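PDB 1WZZ: probable endoglucanase from Gluconacetobacter xylinus, which hydrolyses internal beta-1,4-glucosidic linkages in cellulose and carboxymethyl-cellulose as a secreted glycoside hydrolase of family 8. Local coordinates for residues M142-V150 / V217-S225; I239-H249 / L320-E331. All coordinates share one frame; numbering follows the deposited sequence.

Interaction 1. Residues M142-V150 / V217-S225; sequences MTMKAGPYV and VNRATGALS
Gly147 and Gly222 meet where two beta hairpins touch at their turns. Their CA atoms are 3.8 Å apart, Gly147 CA to Gly222 CA. A side chain on either residue would run into the other segment, and both have positive phi. Gly147 lies in the type II' turn from Ala146 to Tyr149. Its N donates to Arg219 O at 3.0 Å, from above the carbonyl plane and with a bent N-H...O angle of 142°. Beside this bond, Ala146 CB packs on Val217 CG1 at 3.8 Å. That branch of Val217 stands anti to the backbone N (chi1 -178°), which carries it toward the alanine. Val165 of strand 164-167 also touches both residues.

The rest of the contact is looser. Tyr149 offers its ring edge to Val217 CG1 and Gly222 O. Pro148 CG sits over the centre of one face of the same ring. Leu224 CD2 approaches Tyr149 CE1 obliquely at 4.2 Å. One water joins Tyr149 OH and Gly222 O, 2.7 Å from each. The loose side ends at partly exposed Met144, a selenomethionine, and Arg219. Met144 CE lies at the guanidinium edge, 4.4 Å from Arg219 NH1.

Segment 217-225 has its own ties. Asn218 OD1 accepts from Thr221 N at 2.6 Å in an Asx motif, and Thr221 OG1 accepts from Ala223 N in an ST turn. The contact thus joins two hairpins, each with its own internal bonds, through one direct backbone bond, a bridging water and a few apolar contacts. The fit probably depends more on the bare backbone of the two glycines than on charge.

Interaction 2. Residues I239-H249 / L320-E331; sequences IRVPLYFYWAH and LTLLVYIARAEE
Leu243 and Leu323 pack between helices 240-247 and 315-331 of the (alpha/alpha)6 barrel. The axes of segments 240-247 and 320-331 come within 9.8 Å, at 21°. The side chains of Tyr244 and Arg240 lie about 6 and 7 Å from those of the predicted nucleophile Asp106 and the probable proton donor Glu49, respectively.

The apolar part is knobs-into-holes. Leu323 sits among Arg240, Leu243, Tyr244 and Trp247, with its CD2 3.7 Å from Leu243 CD2. Trp247 enters the hole formed by Leu323, Ile326, Ala327 and Glu330.

In two CH-pi contacts, Ala327 CA lies over the five-membered ring of Trp247, 3.7 Å from its centroid, and Glu331 CG over the Tyr246 face, 3.9 Å from the centroid. Trp247 CG is anti to its own N (chi1 -176°), which swings the indole across to the other helix.

Among polar links, Trp247 NE1 donates to Glu330 OE2 at 2.9 Å and 164°, in the indole plane but from above the carboxylate plane. Glu330 OE1 forms a salt bridge with Arg117. A leucine in place of Trp247 would probably leave Glu330 OE2 without its indole donor and open a gap over Ala327.

At the C-terminal ends, a water 2.7 Å from His249 NE2 donates to Glu330 O.

Interaction 2 belongs to the buried barrel core, whereas interaction 1 is partly buried and lies nearer the outside. Their centres are 27 Å apart, and they do not touch. They share no helix or strand. Interaction 1 joins two hairpins; interaction 2 joins two helices of the barrel. The chemistry follows this division. The hairpins meet over a small area through two glycines, one backbone bond and a few side chains. The helices bury more than twice as much surface, with aromatic and aliphatic side chains and the glutamates at the C-terminal end. Waters bridge both contacts. Only interaction 2 comes near the annotated catalytic residues; interaction 1 lies away from them. Along the chain, interaction 1 closes before interaction 2 opens.

Interaction 1. Residues M142-V150 / V217-S225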
loop_
_atom_site.group_PDB
_atom_site.type_symbol
_atom_site.label_atom_id
_atom_site.label_comp_id
_atom_site.label_asym_id
_atom_site.label_seq_id
_atom_site.Cartn_x
_atom_site.Cartn_y
_atom_site.Cartn_z
HETATM N N MSE A 142 10.233 -7.434 -10.598
HETATM C CA MSE A 142 8.787 -7.367 -10.498
HETATM C C MSE A 142 8.096 -6.530 -11.550
HETATM O O MSE A 142 6.900 -6.247 -11.411
HETATM C CB MSE A 142 8.390 -6.840 -9.110
HETATM C CG MSE A 142 8.915 -7.685 -7.948
HETATM SE SE MSE A 142 8.087 -9.497 -8.041
HETATM C CE MSE A 142 9.547 -10.546 -7.309
ATOM N N THR A 143 8.810 -6.092 -12.577
ATOM C CA THR A 143 8.122 -5.321 -13.628
ATOM C C THR A 143 8.367 -6.055 -14.917
ATOM O O THR A 143 9.497 -6.502 -15.184
ATOM C CB THR A 143 8.587 -3.817 -13.747
ATOM O OG1 THR A 143 9.938 -3.730 -14.215
ATOM C CG2 THR A 143 8.493 -3.134 -12.402
HETATM N N MSE A 144 7.304 -6.204 -15.700
HETATM C CA MSE A 144 7.377 -6.924 -16.960
HETATM C C MSE A 144 6.205 -6.554 -17.875
HETATM O O MSE A 144 5.339 -5.771 -17.511
HETATM C CB MSE A 144 7.298 -8.408 -16.703
HETATM C CG MSE A 144 5.916 -8.832 -16.321
HETATM SE SE MSE A 144 5.800 -10.750 -16.261
HETATM C CE MSE A 144 6.426 -11.200 -18.020
ATOM N N LYS A 145 6.157 -7.201 -19.033
ATOM C CA LYS A 145 5.139 -6.920 -20.046
ATOM C C LYS A 145 3.854 -7.707 -19.994
ATOM O O LYS A 145 3.828 -8.904 -19.710
ATOM C CB LYS A 145 5.792 -7.058 -21.429
ATOM C CG LYS A 145 7.031 -6.194 -21.552
ATOM C CD LYS A 145 7.913 -6.583 -22.745
ATOM C CE LYS A 145 7.185 -6.422 -24.072
ATOM N NZ LYS A 145 8.112 -6.657 -25.227
ATOM N N ALA A 146 2.758 -7.010 -20.262
ATOM C CA ALA A 146 1.444 -7.611 -20.291
ATOM C C ALA A 146 0.673 -6.755 -21.293
ATOM O O ALA A 146 0.434 -5.567 -21.043
ATOM C CB ALA A 146 0.793 -7.539 -18.918
ATOM N N GLY A 147 0.305 -7.346 -22.430
ATOM C CA GLY A 147 -0.389 -6.548 -23.424
ATOM C C GLY A 147 0.497 -5.361 -23.771
ATOM O O GLY A 147 1.699 -5.507 -23.958
ATOM N N PRO A 148 -0.052 -4.143 -23.846
ATOM C CA PRO A 148 0.746 -2.960 -24.182
ATOM C C PRO A 148 1.401 -2.263 -22.997
ATOM O O PRO A 148 2.002 -1.187 -23.121
ATOM C CB PRO A 148 -0.287 -2.055 -24.847
ATOM C CG PRO A 148 -1.484 -2.297 -23.945
ATOM C CD PRO A 148 -1.491 -3.822 -23.816
ATOM N N TYR A 149 1.305 -2.880 -21.832
ATOM C CA TYR A 149 1.837 -2.223 -20.651
ATOM C C TYR A 149 3.053 -2.901 -20.047
ATOM O O TYR A 149 3.316 -4.063 -20.345
ATOM C CB TYR A 149 0.810 -2.242 -19.527
ATOM C CG TYR A 149 -0.607 -1.867 -19.908
ATOM C CD1 TYR A 149 -1.582 -2.844 -20.087
ATOM C CD2 TYR A 149 -0.954 -0.537 -20.051
ATOM C CE1 TYR A 149 -2.900 -2.494 -20.407
ATOM C CE2 TYR A 149 -2.253 -0.174 -20.367
ATOM C CZ TYR A 149 -3.206 -1.144 -20.541
ATOM O OH TYR A 149 -4.486 -0.754 -20.877
ATOM N N VAL A 150 3.757 -2.143 -19.220
ATOM C CA VAL A 150 4.847 -2.701 -18.394
ATOM C C VAL A 150 4.160 -2.602 -17.029
ATOM O O VAL A 150 3.797 -1.501 -16.579
ATOM C CB VAL A 150 6.095 -1.867 -18.394
ATOM C CG1 VAL A 150 7.107 -2.443 -17.364
ATOM C CG2 VAL A 150 6.755 -1.959 -19.779
ATOM N N VAL A 217 -4.878 -9.065 -16.579
ATOM C CA VAL A 217 -4.524 -8.410 -17.822
ATOM C C VAL A 217 -4.183 -9.540 -18.799
ATOM O O VAL A 217 -3.258 -10.309 -18.554
ATOM C CB VAL A 217 -3.264 -7.527 -17.661
ATOM C CG1 VAL A 217 -2.958 -6.801 -18.989
ATOM C CG2 VAL A 217 -3.470 -6.530 -16.498
ATOM N N ASN A 218 -4.940 -9.661 -19.887
ATOM C CA ASN A 218 -4.651 -10.709 -20.882
ATOM C C ASN A 218 -3.259 -10.388 -21.457
ATOM O O ASN A 218 -2.990 -9.266 -21.887
ATOM C CB ASN A 218 -5.736 -10.707 -21.975
ATOM C CG ASN A 218 -5.533 -11.818 -23.011
ATOM O OD1 ASN A 218 -4.647 -11.739 -23.835
ATOM N ND2 ASN A 218 -6.348 -12.858 -22.940
ATOM N N ARG A 219 -2.352 -11.366 -21.445
ATOM C CA ARG A 219 -0.995 -11.092 -21.916
ATOM C C ARG A 219 -0.915 -10.792 -23.399
ATOM O O ARG A 219 -0.091 -9.983 -23.840
ATOM C CB ARG A 219 -0.065 -12.253 -21.549
ATOM C CG ARG A 219 -0.089 -12.544 -20.058
ATOM C CD ARG A 219 1.227 -13.103 -19.569
ATOM N NE ARG A 219 1.536 -14.401 -20.141
ATOM C CZ ARG A 219 2.718 -14.994 -20.023
ATOM N NH1 ARG A 219 3.694 -14.396 -19.356
ATOM N NH2 ARG A 219 2.924 -16.187 -20.566
ATOM N N ALA A 220 -1.787 -11.440 -24.158
ATOM C CA ALA A 220 -1.833 -11.238 -25.593
ATOM C C ALA A 220 -2.586 -9.962 -25.956
ATOM O O ALA A 220 -2.025 -9.062 -26.595
ATOM C CB ALA A 220 -2.496 -12.439 -26.265
ATOM N N THR A 221 -3.843 -9.869 -25.511
ATOM C CA THR A 221 -4.696 -8.724 -25.854
ATOM C C THR A 221 -4.621 -7.498 -24.954
ATOM O O THR A 221 -4.957 -6.399 -25.391
ATOM C CB THR A 221 -6.180 -9.138 -25.922
ATOM O OG1 THR A 221 -6.684 -9.325 -24.591
ATOM C CG2 THR A 221 -6.335 -10.448 -26.699
ATOM N N GLY A 222 -4.191 -7.674 -23.709
ATOM C CA GLY A 222 -4.107 -6.538 -22.803
ATOM C C GLY A 222 -5.483 -6.198 -22.257
ATOM O O GLY A 222 -5.634 -5.226 -21.503
ATOM N N ALA A 223 -6.484 -7.002 -22.614
ATOM C CA ALA A 223 -7.838 -6.750 -22.132
ATOM C C ALA A 223 -7.799 -6.803 -20.602
ATOM O O ALA A 223 -7.091 -7.628 -20.032
ATOM C CB ALA A 223 -8.785 -7.788 -22.646
ATOM N N LEU A 224 -8.569 -5.933 -19.956
ATOM C CA LEU A 224 -8.612 -5.890 -18.487
ATOM C C LEU A 224 -9.891 -6.492 -17.959
ATOM O O LEU A 224 -10.969 -6.255 -18.504
ATOM C CB LEU A 224 -8.507 -4.438 -18.003
ATOM C CG LEU A 224 -7.337 -3.647 -18.594
ATOM C CD1 LEU A 224 -7.383 -2.204 -18.133
ATOM C CD2 LEU A 224 -6.006 -4.306 -18.160
ATOM N N SER A 225 -9.783 -7.263 -16.888
ATOM C CA SER A 225 -10.952 -7.893 -16.302
ATOM C C SER A 225 -10.729 -8.050 -14.817
ATOM O O SER A 225 -9.618 -7.839 -14.341
ATOM C CB SER A 225 -11.197 -9.274 -16.931
ATOM O OG SER A 225 -10.119 -10.191 -16.725
HETATM O O HOH W 1 -6.117 -2.639 -21.946
#

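Interaction 2. Residues I239-H249 / L320-E331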
loop_
_atom_site.group_PDB
_atom_site.type_symbol
_atom_site.label_atom_id
_atom_site.label_comp_id
_atom_site.label_asym_id
_atom_site.label_seq_id
_atom_site.Cartn_x
_atom_site.Cartn_y
_atom_site.Cartn_z
ATOM N N ILE A 239 -9.059 -0.017 -1.729
ATOM C CA ILE A 239 -9.327 1.247 -1.026
ATOM C C ILE A 239 -8.069 2.144 -1.048
ATOM O O ILE A 239 -8.171 3.376 -1.052
ATOM C CB ILE A 239 -9.780 0.948 0.447
ATOM C CG1 ILE A 239 -10.093 2.255 1.208
ATOM C CG2 ILE A 239 -8.688 0.184 1.227
ATOM C CD1 ILE A 239 -11.196 3.119 0.565
ATOM N N ARG A 240 -6.878 1.524 -1.119
ATOM C CA ARG A 240 -5.659 2.338 -1.129
ATOM C C ARG A 240 -5.333 3.003 -2.453
ATOM O O ARG A 240 -4.554 3.945 -2.482
ATOM C CB ARG A 240 -4.453 1.510 -0.663
ATOM C CG ARG A 240 -4.550 1.106 0.802
ATOM C CD ARG A 240 -3.278 0.432 1.316
ATOM N NE ARG A 240 -3.558 -0.179 2.619
ATOM C CZ ARG A 240 -4.190 -1.341 2.771
ATOM N NH1 ARG A 240 -4.590 -2.024 1.703
ATOM N NH2 ARG A 240 -4.458 -1.802 3.992
ATOM N N VAL A 241 -5.939 2.530 -3.543
ATOM C CA VAL A 241 -5.672 3.124 -4.853
ATOM C C VAL A 241 -5.939 4.636 -4.918
ATOM O O VAL A 241 -5.052 5.413 -5.281
ATOM C CB VAL A 241 -6.446 2.363 -5.964
ATOM C CG1 VAL A 241 -6.304 3.092 -7.314
ATOM C CG2 VAL A 241 -5.887 0.942 -6.075
ATOM N N PRO A 242 -7.147 5.101 -4.536
ATOM C CA PRO A 242 -7.373 6.551 -4.598
ATOM C C PRO A 242 -6.422 7.319 -3.689
ATOM O O PRO A 242 -5.984 8.411 -4.043
ATOM C CB PRO A 242 -8.850 6.717 -4.166
ATOM C CG PRO A 242 -9.157 5.456 -3.422
ATOM C CD PRO A 242 -8.379 4.381 -4.180
ATOM N N LEU A 243 -6.072 6.710 -2.551
ATOM C CA LEU A 243 -5.162 7.351 -1.633
ATOM C C LEU A 243 -3.752 7.524 -2.227
ATOM O O LEU A 243 -3.204 8.615 -2.223
ATOM C CB LEU A 243 -5.051 6.547 -0.340
ATOM C CG LEU A 243 -4.119 7.221 0.678
ATOM C CD1 LEU A 243 -4.730 8.544 1.121
ATOM C CD2 LEU A 243 -3.911 6.296 1.868
ATOM N N TYR A 244 -3.172 6.455 -2.747
ATOM C CA TYR A 244 -1.811 6.573 -3.258
ATOM C C TYR A 244 -1.707 7.531 -4.450
ATOM O O TYR A 244 -0.740 8.287 -4.581
ATOM C CB TYR A 244 -1.288 5.194 -3.654
ATOM C CG TYR A 244 -0.875 4.301 -2.511
ATOM C CD1 TYR A 244 -1.216 2.941 -2.516
ATOM C CD2 TYR A 244 -0.108 4.778 -1.453
ATOM C CE1 TYR A 244 -0.814 2.083 -1.488
ATOM C CE2 TYR A 244 0.317 3.904 -0.409
ATOM C CZ TYR A 244 -0.046 2.573 -0.443
ATOM O OH TYR A 244 0.359 1.728 0.552
ATOM N N PHE A 245 -2.701 7.508 -5.334
ATOM C CA PHE A 245 -2.653 8.396 -6.472
ATOM C C PHE A 245 -2.935 9.850 -6.072
ATOM O O PHE A 245 -2.342 10.763 -6.643
ATOM C CB PHE A 245 -3.577 7.841 -7.583
ATOM C CG PHE A 245 -2.958 6.674 -8.323
ATOM C CD1 PHE A 245 -2.914 5.407 -7.749
ATOM C CD2 PHE A 245 -2.321 6.879 -9.552
ATOM C CE1 PHE A 245 -2.241 4.352 -8.373
ATOM C CE2 PHE A 245 -1.640 5.825 -10.195
ATOM C CZ PHE A 245 -1.600 4.563 -9.602
ATOM N N TYR A 246 -3.799 10.079 -5.077
ATOM C CA TYR A 246 -4.028 11.437 -4.578
ATOM C C TYR A 246 -2.710 11.967 -3.987
ATOM O O TYR A 246 -2.273 13.076 -4.282
ATOM C CB TYR A 246 -5.123 11.428 -3.483
ATOM C CG TYR A 246 -4.901 12.390 -2.308
ATOM C CD1 TYR A 246 -4.312 11.946 -1.112
ATOM C CD2 TYR A 246 -5.271 13.742 -2.393
ATOM C CE1 TYR A 246 -4.091 12.813 -0.036
ATOM C CE2 TYR A 246 -5.043 14.627 -1.304
ATOM C CZ TYR A 246 -4.453 14.146 -0.139
ATOM O OH TYR A 246 -4.196 14.989 0.928
ATOM N N TRP A 247 -2.073 11.130 -3.173
ATOM C CA TRP A 247 -0.837 11.473 -2.483
ATOM C C TRP A 247 0.254 11.869 -3.449
ATOM O O TRP A 247 1.002 12.838 -3.203
ATOM C CB TRP A 247 -0.455 10.237 -1.663
ATOM C CG TRP A 247 0.713 10.270 -0.766
ATOM C CD1 TRP A 247 1.709 11.223 -0.661
ATOM C CD2 TRP A 247 1.035 9.248 0.152
ATOM N NE1 TRP A 247 2.634 10.829 0.285
ATOM C CE2 TRP A 247 2.245 9.618 0.796
ATOM C CE3 TRP A 247 0.418 8.036 0.497
ATOM C CZ2 TRP A 247 2.845 8.818 1.763
ATOM C CZ3 TRP A 247 1.023 7.238 1.465
ATOM C CH2 TRP A 247 2.223 7.637 2.085
ATOM N N ALA A 248 0.335 11.140 -4.555
ATOM C CA ALA A 248 1.373 11.399 -5.554
ATOM C C ALA A 248 1.011 12.473 -6.567
ATOM O O ALA A 248 1.777 12.712 -7.516
ATOM C CB ALA A 248 1.722 10.090 -6.285
ATOM N N HIS A 249 -0.149 13.112 -6.380
ATOM C CA HIS A 249 -0.631 14.160 -7.297
ATOM C C HIS A 249 -0.832 13.566 -8.691
ATOM O O HIS A 249 -0.564 14.216 -9.711
ATOM C CB HIS A 249 0.370 15.323 -7.391
ATOM C CG HIS A 249 0.599 16.041 -6.100
ATOM N ND1 HIS A 249 -0.355 16.840 -5.509
ATOM C CD2 HIS A 249 1.676 16.074 -5.279
ATOM C CE1 HIS A 249 0.121 17.331 -4.378
ATOM N NE2 HIS A 249 1.351 16.883 -4.215
ATOM N N LEU A 320 -4.348 1.966 8.133
ATOM C CA LEU A 320 -4.853 2.719 6.985
ATOM C C LEU A 320 -5.090 4.174 7.364
ATOM O O LEU A 320 -4.825 5.087 6.599
ATOM C CB LEU A 320 -6.152 2.074 6.491
ATOM C CG LEU A 320 -6.824 2.755 5.307
ATOM C CD1 LEU A 320 -5.840 2.802 4.108
ATOM C CD2 LEU A 320 -8.073 1.937 4.902
ATOM N N THR A 321 -5.599 4.391 8.576
ATOM C CA THR A 321 -5.839 5.756 9.002
ATOM C C THR A 321 -4.542 6.553 9.113
ATOM O O THR A 321 -4.461 7.681 8.621
ATOM C CB THR A 321 -6.580 5.778 10.357
ATOM O OG1 THR A 321 -7.843 5.102 10.205
ATOM C CG2 THR A 321 -6.849 7.203 10.804
ATOM N N LEU A 322 -3.517 5.963 9.732
ATOM C CA LEU A 322 -2.242 6.673 9.859
ATOM C C LEU A 322 -1.612 6.912 8.480
ATOM O O LEU A 322 -0.996 7.946 8.235
ATOM C CB LEU A 322 -1.310 5.890 10.800
ATOM C CG LEU A 322 0.013 6.530 11.233
ATOM C CD1 LEU A 322 -0.048 8.013 11.412
ATOM C CD2 LEU A 322 0.408 5.842 12.527
ATOM N N LEU A 323 -1.830 5.994 7.547
ATOM C CA LEU A 323 -1.304 6.177 6.195
ATOM C C LEU A 323 -1.911 7.446 5.590
ATOM O O LEU A 323 -1.245 8.203 4.878
ATOM C CB LEU A 323 -1.651 4.956 5.356
ATOM C CG LEU A 323 -0.999 4.874 3.983
ATOM C CD1 LEU A 323 0.545 4.729 4.154
ATOM C CD2 LEU A 323 -1.591 3.691 3.244
ATOM N N VAL A 324 -3.199 7.693 5.857
ATOM C CA VAL A 324 -3.834 8.896 5.348
ATOM C C VAL A 324 -3.225 10.152 6.005
ATOM O O VAL A 324 -3.040 11.187 5.348
ATOM C CB VAL A 324 -5.378 8.865 5.592
ATOM C CG1 VAL A 324 -5.994 10.211 5.189
ATOM C CG2 VAL A 324 -6.021 7.721 4.761
ATOM N N TYR A 325 -2.930 10.086 7.303
ATOM C CA TYR A 325 -2.293 11.242 7.948
ATOM C C TYR A 325 -0.960 11.559 7.252
ATOM O O TYR A 325 -0.614 12.726 7.071
ATOM C CB TYR A 325 -2.031 10.969 9.438
ATOM C CG TYR A 325 -3.218 11.256 10.335
ATOM C CD1 TYR A 325 -3.307 12.456 11.046
ATOM C CD2 TYR A 325 -4.224 10.314 10.501
ATOM C CE1 TYR A 325 -4.384 12.701 11.913
ATOM C CE2 TYR A 325 -5.314 10.551 11.360
ATOM C CZ TYR A 325 -5.376 11.738 12.055
ATOM O OH TYR A 325 -6.454 11.939 12.897
ATOM N N ILE A 326 -0.227 10.523 6.857
ATOM C CA ILE A 326 1.065 10.747 6.179
ATOM C C ILE A 326 0.817 11.393 4.819
ATOM O O ILE A 326 1.486 12.362 4.445
ATOM C CB ILE A 326 1.831 9.429 5.940
ATOM C CG1 ILE A 326 1.965 8.625 7.236
ATOM C CG2 ILE A 326 3.227 9.743 5.298
ATOM C CD1 ILE A 326 2.628 9.361 8.332
ATOM N N ALA A 327 -0.147 10.854 4.069
ATOM C CA ALA A 327 -0.460 11.374 2.751
ATOM C C ALA A 327 -0.849 12.825 2.827
ATOM O O ALA A 327 -0.405 13.630 2.028
ATOM C CB ALA A 327 -1.613 10.567 2.112
ATOM N N ARG A 328 -1.703 13.150 3.792
ATOM C CA ARG A 328 -2.145 14.524 3.941
ATOM C C ARG A 328 -0.980 15.430 4.291
ATOM O O ARG A 328 -0.847 16.509 3.716
ATOM C CB ARG A 328 -3.238 14.613 5.012
ATOM C CG ARG A 328 -3.827 16.005 5.179
ATOM C CD ARG A 328 -4.847 16.033 6.324
ATOM N NE ARG A 328 -4.213 15.715 7.610
ATOM C CZ ARG A 328 -4.801 15.857 8.795
ATOM N NH1 ARG A 328 -4.151 15.532 9.908
ATOM N NH2 ARG A 328 -6.037 16.340 8.864
ATOM N N ALA A 329 -0.123 14.991 5.207
ATOM C CA ALA A 329 1.021 15.811 5.625
ATOM C C ALA A 329 1.954 16.078 4.449
ATOM O O ALA A 329 2.500 17.180 4.312
ATOM C CB ALA A 329 1.774 15.127 6.739
ATOM N N GLU A 330 2.140 15.084 3.589
ATOM C CA GLU A 330 3.023 15.264 2.435
ATOM C C GLU A 330 2.395 15.915 1.205
ATOM O O GLU A 330 3.016 16.779 0.576
ATOM C CB GLU A 330 3.607 13.918 1.994
ATOM C CG GLU A 330 4.548 13.251 3.003
ATOM C CD GLU A 330 5.316 12.088 2.404
ATOM O OE1 GLU A 330 6.098 11.430 3.130
ATOM O OE2 GLU A 330 5.161 11.847 1.193
ATOM N N GLU A 331 1.184 15.486 0.850
ATOM C CA GLU A 331 0.510 15.992 -0.345
ATOM C C GLU A 331 0.229 17.480 -0.323
ATOM O O GLU A 331 0.291 18.158 -1.364
ATOM C CB GLU A 331 -0.808 15.232 -0.574
ATOM C CG GLU A 331 -1.552 15.518 -1.903
ATOM C CD GLU A 331 -2.287 16.867 -1.935
ATOM O OE1 GLU A 331 -2.629 17.395 -0.855
ATOM O OE2 GLU A 331 -2.553 17.388 -3.049
HETATM O O HOH W 2 -3.692 15.050 -5.384
HETATM O O HOH W 3 -5.497 17.439 0.793
HETATM O O HOH W 4 3.286 17.406 -2.349
#